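PDB 3HXL: phage tail sheath protein from Desulfitobacterium hafniense, which probably forms the contractile sheath that surrounds the tail tube of a phage or phage-like particle. Local coordinates for residues Leu79-Thr84 and Thr284-Asp289; Gly34-Pro39 and Phe200-Leu205; Ile247-Gly252 and Leu261-Ala266. One frame throughout, in Å; residues are numbered along the deposited sequence.

Interaction 1. Residues Leu79-Thr84 and Thr284-Asp289; sequences LKRAKT and TYQGYD
Arg81 and Lys80 reach from the loop that joins helix 73-78 to strand 84-89 and grip Asp289, in the loop between helix 263-276 and strand 291-292, a salt-bridged loop-to-loop contact at the surface of the mixed-sheet alpha/beta domain. The Arg81 chain can be followed outward. CB begins on the side of the 284-289 loop; CG stands anti to the carbonyl carbon and lies 3.6 Å from Asp289 OD1. The chain then bends at chi2 (-73°), which brings CD beside the same oxygen. NE then donates to Asp289 OD1 over 2.7 Å, with 148° at the hydrogen; the carboxylate receives it on the syn lone pair, and its plane is turned 57° from the guanidinium. OD1 is held by a second donor, NE1 of Trp269, whose ring also stacks with Tyr288. At the tip, the Gln286 side-chain amide lies at the guanidinium edge beside NH1 and NH2, the two planes nearly coplanar.

Lys80 travels beside Asp289 in the opposite sense, its chain extended beyond CG, with CD 4.0 Å from Asp289 CB. Its NZ donates to Asp289 O (2.9 Å) from above the carbonyl plane. NZ also forms salt bridges with Glu77 and Glu290, which would help to balance its charge; Glu77 also binds Tyr288 OH. NZ sits near the edge of the Tyr288 ring, 4.1 Å from CE1. One water bridges the two loops: it donates to Gly287 O (2.7 Å) and Asp289 OD2 (2.9 Å) and accepts a weak bond from Arg81 NH2.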
loop_
_atom_site.group_PDB
_atom_site.type_symbol
_atom_site.label_atom_id
_atom_site.label_comp_id
_atom_site.label_asym_id
_atom_site.label_seq_id
_atom_site.Cartn_x
_atom_site.Cartn_y
_atom_site.Cartn_z
ATOM N N LEU A 79 7.069 -2.615 2.753
ATOM C CA LEU A 79 7.439 -3.739 1.911
ATOM C C LEU A 79 8.041 -4.925 2.657
ATOM O O LEU A 79 8.534 -5.862 2.031
ATOM C CB LEU A 79 8.362 -3.260 0.785
ATOM C CG LEU A 79 7.560 -2.478 -0.278
ATOM C CD1 LEU A 79 8.489 -1.769 -1.246
ATOM C CD2 LEU A 79 6.633 -3.435 -1.021
ATOM N N LYS A 80 8.000 -4.896 3.988
ATOM C CA LYS A 80 8.512 -6.027 4.757
ATOM C C LYS A 80 7.546 -7.196 4.579
ATOM O O LYS A 80 7.967 -8.350 4.496
ATOM C CB LYS A 80 8.658 -5.670 6.247
ATOM C CG LYS A 80 9.984 -4.993 6.575
ATOM C CD LYS A 80 10.101 -4.566 8.031
ATOM C CE LYS A 80 11.515 -4.060 8.322
ATOM N NZ LYS A 80 11.674 -3.562 9.724
ATOM N N ARG A 81 6.250 -6.902 4.488
ATOM C CA ARG A 81 5.254 -7.958 4.322
ATOM C C ARG A 81 4.435 -7.869 3.033
ATOM O O ARG A 81 3.869 -8.866 2.591
ATOM C CB ARG A 81 4.297 -7.975 5.520
ATOM C CG ARG A 81 4.951 -8.251 6.876
ATOM C CD ARG A 81 5.371 -9.712 7.011
ATOM N NE ARG A 81 5.748 -10.076 8.381
ATOM C CZ ARG A 81 4.991 -10.802 9.198
ATOM N NH1 ARG A 81 3.810 -11.248 8.795
ATOM N NH2 ARG A 81 5.420 -11.100 10.414
ATOM N N ALA A 82 4.367 -6.683 2.435
ATOM C CA ALA A 82 3.600 -6.503 1.202
ATOM C C ALA A 82 4.446 -6.863 -0.010
ATOM O O ALA A 82 5.671 -6.789 0.034
ATOM C CB ALA A 82 3.123 -5.060 1.095
ATOM N N LYS A 83 3.790 -7.256 -1.093
ATOM C CA LYS A 83 4.504 -7.617 -2.303
ATOM C C LYS A 83 4.570 -6.430 -3.255
ATOM O O LYS A 83 5.500 -6.311 -4.049
ATOM C CB LYS A 83 3.816 -8.806 -2.969
ATOM C CG LYS A 83 3.672 -10.003 -2.038
ATOM C CD LYS A 83 5.029 -10.473 -1.528
ATOM C CE LYS A 83 4.894 -11.569 -0.480
ATOM N NZ LYS A 83 4.192 -11.093 0.739
ATOM N N THR A 84 3.584 -5.545 -3.167
ATOM C CA THR A 84 3.554 -4.371 -4.024
ATOM C C THR A 84 3.096 -3.133 -3.259
ATOM O O THR A 84 2.148 -3.185 -2.472
ATOM C CB THR A 84 2.608 -4.579 -5.227
ATOM O OG1 THR A 84 3.001 -5.752 -5.947
ATOM C CG2 THR A 84 2.666 -3.383 -6.159
ATOM N N THR A 284 -2.132 -12.075 14.791
ATOM C CA THR A 284 -2.058 -12.247 16.240
ATOM C C THR A 284 -0.793 -12.980 16.676
ATOM O O THR A 284 -0.497 -14.083 16.216
ATOM C CB THR A 284 -3.301 -12.982 16.783
ATOM O OG1 THR A 284 -4.471 -12.200 16.499
ATOM C CG2 THR A 284 -3.197 -13.172 18.301
ATOM N N TYR A 285 -0.056 -12.329 17.567
ATOM C CA TYR A 285 1.185 -12.839 18.113
ATOM C C TYR A 285 2.304 -13.035 17.100
ATOM O O TYR A 285 3.253 -13.775 17.351
ATOM C CB TYR A 285 0.944 -14.124 18.907
ATOM C CG TYR A 285 0.998 -13.880 20.399
ATOM C CD1 TYR A 285 0.264 -12.839 20.981
ATOM C CD2 TYR A 285 1.806 -14.661 21.226
ATOM C CE1 TYR A 285 0.339 -12.582 22.351
ATOM C CE2 TYR A 285 1.887 -14.414 22.593
ATOM C CZ TYR A 285 1.152 -13.373 23.150
ATOM O OH TYR A 285 1.235 -13.127 24.503
ATOM N N GLN A 286 2.188 -12.389 15.946
ATOM C CA GLN A 286 3.266 -12.452 14.978
ATOM C C GLN A 286 4.113 -11.265 15.416
ATOM O O GLN A 286 3.588 -10.281 15.948
ATOM C CB GLN A 286 2.771 -12.235 13.544
ATOM C CG GLN A 286 1.943 -13.378 12.972
ATOM C CD GLN A 286 1.964 -13.399 11.454
ATOM O OE1 GLN A 286 1.030 -13.882 10.811
ATOM N NE2 GLN A 286 3.044 -12.889 10.874
ATOM N N GLY A 287 5.417 -11.349 15.209
ATOM C CA GLY A 287 6.266 -10.252 15.613
ATOM C C GLY A 287 6.485 -9.248 14.503
ATOM O O GLY A 287 6.508 -9.605 13.326
ATOM N N TYR A 288 6.618 -7.982 14.881
ATOM C CA TYR A 288 6.881 -6.915 13.926
ATOM C C TYR A 288 8.318 -7.158 13.468
ATOM O O TYR A 288 9.244 -7.057 14.267
ATOM C CB TYR A 288 6.782 -5.560 14.630
ATOM C CG TYR A 288 7.047 -4.359 13.748
ATOM C CD1 TYR A 288 8.269 -4.195 13.095
ATOM C CD2 TYR A 288 6.074 -3.376 13.575
ATOM C CE1 TYR A 288 8.515 -3.082 12.290
ATOM C CE2 TYR A 288 6.307 -2.264 12.774
ATOM C CZ TYR A 288 7.524 -2.122 12.134
ATOM O OH TYR A 288 7.734 -1.031 11.316
ATOM N N ASP A 289 8.505 -7.463 12.190
ATOM C CA ASP A 289 9.837 -7.747 11.662
ATOM C C ASP A 289 10.904 -6.712 12.012
ATOM O O ASP A 289 10.755 -5.527 11.710
ATOM C CB ASP A 289 9.773 -7.908 10.143
ATOM C CG ASP A 289 8.698 -8.875 9.709
ATOM O OD1 ASP A 289 7.649 -8.419 9.209
ATOM O OD2 ASP A 289 8.901 -10.094 9.879
HETATM O O HOH W 1 7.498 -11.597 11.868
#

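Interaction 2. Residues Gly34-Pro39 and Phe200-Leu205; sequences GIVSMP and FNTIAL
Backbone hydrogen bonds from Ile35 and Ser37 reach Asn201, Thr202 and Ala204. Ile35 O accepts twice, from Asn201 N at 2.9 Å and from Thr202 N at 3.3 Å; the Thr202 bond lies in the carbonyl plane, whereas Asn201 N is tilted 23° from it. Further on, Ser37 N donates to Thr202 O and Ser37 O accepts from Ala204 N at 3.0 Å, the latter with a C=O...N angle of 170°. Two CA-H...O contacts add to this ladder: Val36 CA approaches Thr202 O, and Ile203 CA approaches Ser37 O. Ala204 O is buried without a polar partner, and Pro39 CD lies 3.2 Å from it.

The pairing is parallel, with Val36 beside Thr202 and Ser37 beside Ile203, and it joins two neighbouring strands of the mixed sheet in the alpha/beta domain. Strand 35-40 comes from the N-terminal part of the chain and also runs parallel to 84-89, while 202-204 continues the sheet toward 232-236. Helix 263-276 covers the face bearing Val36 and Thr202; helices 185-195 and 210-227 pack against the one bearing Ser37 and Ile203.

Among side chains, Val36 CG2, anti to the backbone N, meets Thr202 OG1 at 3.3 Å. That hydroxyl is hydrogen-bonded to Ala271 O, and Ser37 OG on the reverse face bonds Tyr191 OH and Leu86 O. Apolar contacts lie toward the ends: Ile35 crosses Phe200 at about a right angle, CG2 to CB 3.8 Å; the selenium of selenomethionine Met38 rests 4.2 Å from Ala204 CB; and Pro39 CG borders Leu205 CD1.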
loop_
_atom_site.group_PDB
_atom_site.type_symbol
_atom_site.label_atom_id
_atom_site.label_comp_id
_atom_site.label_asym_id
_atom_site.label_seq_id
_atom_site.Cartn_x
_atom_site.Cartn_y
_atom_site.Cartn_z
ATOM N N GLY A 34 -1.716 -8.783 -1.081
ATOM C CA GLY A 34 -0.346 -8.306 -1.121
ATOM C C GLY A 34 -0.102 -6.885 -1.592
ATOM O O GLY A 34 1.044 -6.452 -1.664
ATOM N N ILE A 35 -1.161 -6.142 -1.889
ATOM C CA ILE A 35 -0.978 -4.781 -2.376
ATOM C C ILE A 35 -1.318 -3.708 -1.348
ATOM O O ILE A 35 -2.456 -3.607 -0.888
ATOM C CB ILE A 35 -1.825 -4.544 -3.643
ATOM C CG1 ILE A 35 -1.475 -5.592 -4.696
ATOM C CG2 ILE A 35 -1.581 -3.145 -4.177
ATOM C CD1 ILE A 35 -2.353 -5.544 -5.928
ATOM N N VAL A 36 -0.318 -2.909 -0.994
ATOM C CA VAL A 36 -0.496 -1.827 -0.029
ATOM C C VAL A 36 -0.267 -0.488 -0.738
ATOM O O VAL A 36 0.455 -0.429 -1.730
ATOM C CB VAL A 36 0.506 -1.962 1.161
ATOM C CG1 VAL A 36 1.937 -1.753 0.677
ATOM C CG2 VAL A 36 0.167 -0.956 2.258
ATOM N N SER A 37 -0.908 0.576 -0.253
ATOM C CA SER A 37 -0.733 1.903 -0.844
ATOM C C SER A 37 -0.522 2.914 0.268
ATOM O O SER A 37 -1.108 2.804 1.347
ATOM C CB SER A 37 -1.945 2.322 -1.672
ATOM O OG SER A 37 -1.732 3.628 -2.197
HETATM N N MSE A 38 0.301 3.914 0.001
HETATM C CA MSE A 38 0.600 4.895 1.025
HETATM C C MSE A 38 0.916 6.277 0.473
HETATM O O MSE A 38 1.663 6.419 -0.491
HETATM C CB MSE A 38 1.775 4.364 1.852
HETATM C CG MSE A 38 2.276 5.227 2.988
HETATM SE SE MSE A 38 3.503 4.190 4.119
HETATM C CE MSE A 38 4.749 3.654 2.696
ATOM N N PRO A 39 0.305 7.317 1.058
ATOM C CA PRO A 39 0.560 8.687 0.605
ATOM C C PRO A 39 1.684 9.263 1.478
ATOM O O PRO A 39 1.585 9.258 2.703
ATOM C CB PRO A 39 -0.783 9.376 0.834
ATOM C CG PRO A 39 -1.268 8.729 2.101
ATOM C CD PRO A 39 -0.898 7.253 1.916
ATOM N N PHE A 200 -6.097 -2.603 -4.909
ATOM C CA PHE A 200 -5.239 -2.680 -3.732
ATOM C C PHE A 200 -6.008 -3.311 -2.576
ATOM O O PHE A 200 -7.215 -3.527 -2.672
ATOM C CB PHE A 200 -4.731 -1.282 -3.349
ATOM C CG PHE A 200 -5.811 -0.338 -2.881
ATOM C CD1 PHE A 200 -6.085 -0.184 -1.523
ATOM C CD2 PHE A 200 -6.558 0.390 -3.800
ATOM C CE1 PHE A 200 -7.096 0.685 -1.086
ATOM C CE2 PHE A 200 -7.567 1.257 -3.374
ATOM C CZ PHE A 200 -7.833 1.402 -2.013
ATOM N N ASN A 201 -5.310 -3.616 -1.490
ATOM C CA ASN A 201 -5.944 -4.248 -0.343
ATOM C C ASN A 201 -5.986 -3.333 0.862
ATOM O O ASN A 201 -7.011 -3.212 1.525
ATOM C CB ASN A 201 -5.183 -5.524 0.045
ATOM C CG ASN A 201 -5.149 -6.535 -1.071
ATOM O OD1 ASN A 201 -6.174 -7.103 -1.434
ATOM N ND2 ASN A 201 -3.974 -6.754 -1.632
ATOM N N THR A 202 -4.863 -2.686 1.135
ATOM C CA THR A 202 -4.775 -1.826 2.299
ATOM C C THR A 202 -4.083 -0.495 2.059
ATOM O O THR A 202 -3.235 -0.361 1.172
ATOM C CB THR A 202 -4.020 -2.535 3.422
ATOM O OG1 THR A 202 -2.628 -2.581 3.091
ATOM C CG2 THR A 202 -4.531 -3.959 3.581
ATOM N N ILE A 203 -4.447 0.487 2.872
ATOM C CA ILE A 203 -3.849 1.812 2.796
ATOM C C ILE A 203 -3.297 2.172 4.169
ATOM O O ILE A 203 -3.914 1.871 5.185
ATOM C CB ILE A 203 -4.887 2.887 2.415
ATOM C CG1 ILE A 203 -5.259 2.760 0.936
ATOM C CG2 ILE A 203 -4.329 4.268 2.729
ATOM C CD1 ILE A 203 -6.471 3.601 0.535
ATOM N N ALA A 204 -2.130 2.803 4.199
ATOM C CA ALA A 204 -1.548 3.231 5.458
ATOM C C ALA A 204 -1.556 4.749 5.471
ATOM O O ALA A 204 -1.256 5.385 4.457
ATOM C CB ALA A 204 -0.110 2.722 5.597
ATOM N N LEU A 205 -1.933 5.332 6.605
ATOM C CA LEU A 205 -1.915 6.786 6.750
ATOM C C LEU A 205 -0.967 7.070 7.915
ATOM O O LEU A 205 -1.371 7.042 9.070
ATOM C CB LEU A 205 -3.317 7.343 7.056
ATOM C CG LEU A 205 -3.364 8.851 7.348
ATOM C CD1 LEU A 205 -2.730 9.628 6.192
ATOM C CD2 LEU A 205 -4.803 9.296 7.558
#

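Interaction 3. Residues Ile247-Gly252 and Leu261-Ala266; sequences ISVKNG and LTAAQA
Ala263 CB fits against the backbone where strand 246-255 is interrupted, 3.4 Å from Lys250 O and a little farther from Val249 O. A turn along the helix, Ala266 CB meets Val249 CG1 at 4.0 Å; this methyl is anti to the backbone N (chi1 -176°) and also lies 4.4 Å from Ala263 CB. Gly252 comes closest of all: its CA makes a CA-H...O contact of 3.1 Å with Leu261 O, a spot where a CB would clash. Asn251 O receives a similar contact from Ala263 CA and is buried with no polar partner.

The end of strand 247-249 and the break that follows it in strand 246-255 pack on the first turn of helix 263-276, which is reached through the antiparallel partner strand 260-261 of the alpha/beta domain. That first turn is fixed by a capping box: Thr262 OG1, at the N-cap, accepts from Gln265 N at 3.1 Å, and Gln265 OE1 accepts in return from Thr262 N at 2.9 Å, using a lone pair in its plane.

Farther out, Asn251 is clamped through its amide by Phe314 N and Pro296 O, Lys250 O is bound by Asn237 ND2, and Lys250 NZ forms a salt bridge with Glu311.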
loop_
_atom_site.group_PDB
_atom_site.type_symbol
_atom_site.label_atom_id
_atom_site.label_comp_id
_atom_site.label_asym_id
_atom_site.label_seq_id
_atom_site.Cartn_x
_atom_site.Cartn_y
_atom_site.Cartn_z
ATOM N N ILE A 247 -8.231 -0.046 10.769
ATOM C CA ILE A 247 -7.390 -0.612 11.814
ATOM C C ILE A 247 -6.684 0.565 12.475
ATOM O O ILE A 247 -6.167 1.447 11.789
ATOM C CB ILE A 247 -6.329 -1.587 11.234
ATOM C CG1 ILE A 247 -7.030 -2.812 10.636
ATOM C CG2 ILE A 247 -5.354 -2.002 12.331
ATOM C CD1 ILE A 247 -6.130 -3.675 9.739
ATOM N N SER A 248 -6.680 0.590 13.802
ATOM C CA SER A 248 -6.045 1.680 14.548
ATOM C C SER A 248 -4.851 1.220 15.384
ATOM O O SER A 248 -5.015 0.548 16.402
ATOM C CB SER A 248 -7.070 2.354 15.469
ATOM O OG SER A 248 -6.495 3.441 16.176
ATOM N N VAL A 249 -3.653 1.608 14.954
ATOM C CA VAL A 249 -2.418 1.253 15.655
ATOM C C VAL A 249 -2.220 2.215 16.827
ATOM O O VAL A 249 -2.168 3.431 16.633
ATOM C CB VAL A 249 -1.202 1.354 14.710
ATOM C CG1 VAL A 249 0.058 0.886 15.423
ATOM C CG2 VAL A 249 -1.454 0.531 13.454
ATOM N N LYS A 250 -2.103 1.667 18.035
ATOM C CA LYS A 250 -1.949 2.472 19.248
ATOM C C LYS A 250 -0.519 2.880 19.582
ATOM O O LYS A 250 -0.251 4.049 19.900
ATOM C CB LYS A 250 -2.544 1.724 20.451
ATOM C CG LYS A 250 -2.661 2.562 21.733
ATOM C CD LYS A 250 -3.239 1.744 22.882
ATOM C CE LYS A 250 -3.483 2.599 24.132
ATOM N NZ LYS A 250 -4.506 3.669 23.893
ATOM N N ASN A 251 0.398 1.918 19.526
ATOM C CA ASN A 251 1.789 2.201 19.843
ATOM C C ASN A 251 2.760 1.850 18.720
ATOM O O ASN A 251 2.365 1.353 17.662
ATOM C CB ASN A 251 2.199 1.501 21.160
ATOM C CG ASN A 251 2.099 -0.019 21.095
ATOM O OD1 ASN A 251 1.463 -0.576 20.205
ATOM N ND2 ASN A 251 2.715 -0.691 22.061
ATOM N N GLY A 252 4.032 2.138 18.961
ATOM C CA GLY A 252 5.061 1.862 17.980
ATOM C C GLY A 252 6.003 0.794 18.487
ATOM O O GLY A 252 5.702 0.080 19.449
ATOM N N LEU A 261 10.104 3.692 16.263
ATOM C CA LEU A 261 9.057 4.097 15.335
ATOM C C LEU A 261 7.791 4.435 16.106
ATOM O O LEU A 261 7.391 3.701 17.007
ATOM C CB LEU A 261 8.762 2.973 14.341
ATOM C CG LEU A 261 9.907 2.522 13.429
ATOM C CD1 LEU A 261 9.417 1.354 12.565
ATOM C CD2 LEU A 261 10.377 3.677 12.541
ATOM N N THR A 262 7.168 5.551 15.750
ATOM C CA THR A 262 5.934 5.980 16.396
ATOM C C THR A 262 4.780 5.130 15.884
ATOM O O THR A 262 4.945 4.336 14.956
ATOM C CB THR A 262 5.584 7.427 16.044
ATOM O OG1 THR A 262 5.441 7.534 14.623
ATOM C CG2 THR A 262 6.656 8.376 16.521
ATOM N N ALA A 263 3.605 5.309 16.479
ATOM C CA ALA A 263 2.431 4.561 16.039
ATOM C C ALA A 263 2.118 4.959 14.604
ATOM O O ALA A 263 1.757 4.119 13.772
ATOM C CB ALA A 263 1.244 4.861 16.944
ATOM N N ALA A 264 2.252 6.250 14.310
ATOM C CA ALA A 264 1.988 6.744 12.961
ATOM C C ALA A 264 2.901 6.044 11.948
ATOM O O ALA A 264 2.460 5.648 10.871
ATOM C CB ALA A 264 2.207 8.254 12.898
ATOM N N GLN A 265 4.178 5.915 12.289
ATOM C CA GLN A 265 5.124 5.255 11.398
ATOM C C GLN A 265 4.839 3.760 11.302
ATOM O O GLN A 265 5.081 3.130 10.261
ATOM C CB GLN A 265 6.553 5.447 11.891
ATOM C CG GLN A 265 7.069 6.877 11.838
ATOM C CD GLN A 265 8.464 6.973 12.403
ATOM O OE1 GLN A 265 8.679 6.678 13.575
ATOM N NE2 GLN A 265 9.428 7.377 11.571
ATOM N N ALA A 266 4.348 3.194 12.401
ATOM C CA ALA A 266 4.034 1.772 12.470
ATOM C C ALA A 266 2.882 1.364 11.548
ATOM O O ALA A 266 2.745 0.189 11.213
ATOM C CB ALA A 266 3.720 1.380 13.917
#

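In the fold
The three contacts are grouped around the mixed sheet and helix 263-276. Interactions 1 and 2, with centres about 13 Å apart, touch where the 79-84 loop enters its strand: Thr84 O lies 2.9 Å from Val36 N and Lys83 N lies 2.9 Å from Gly34 O, both probable hydrogen bonds, while Ala82 CB packs on Val36 CG1. Interaction 3 is nested along the chain inside the loop closed by interaction 1, and Tyr288 OH meets Leu261 CD1 at 3.2 Å. Interactions 2 and 3 do not touch, their nearest atoms being about 4 Å apart, but both reach the same sheet, and helix 263-276 connects them.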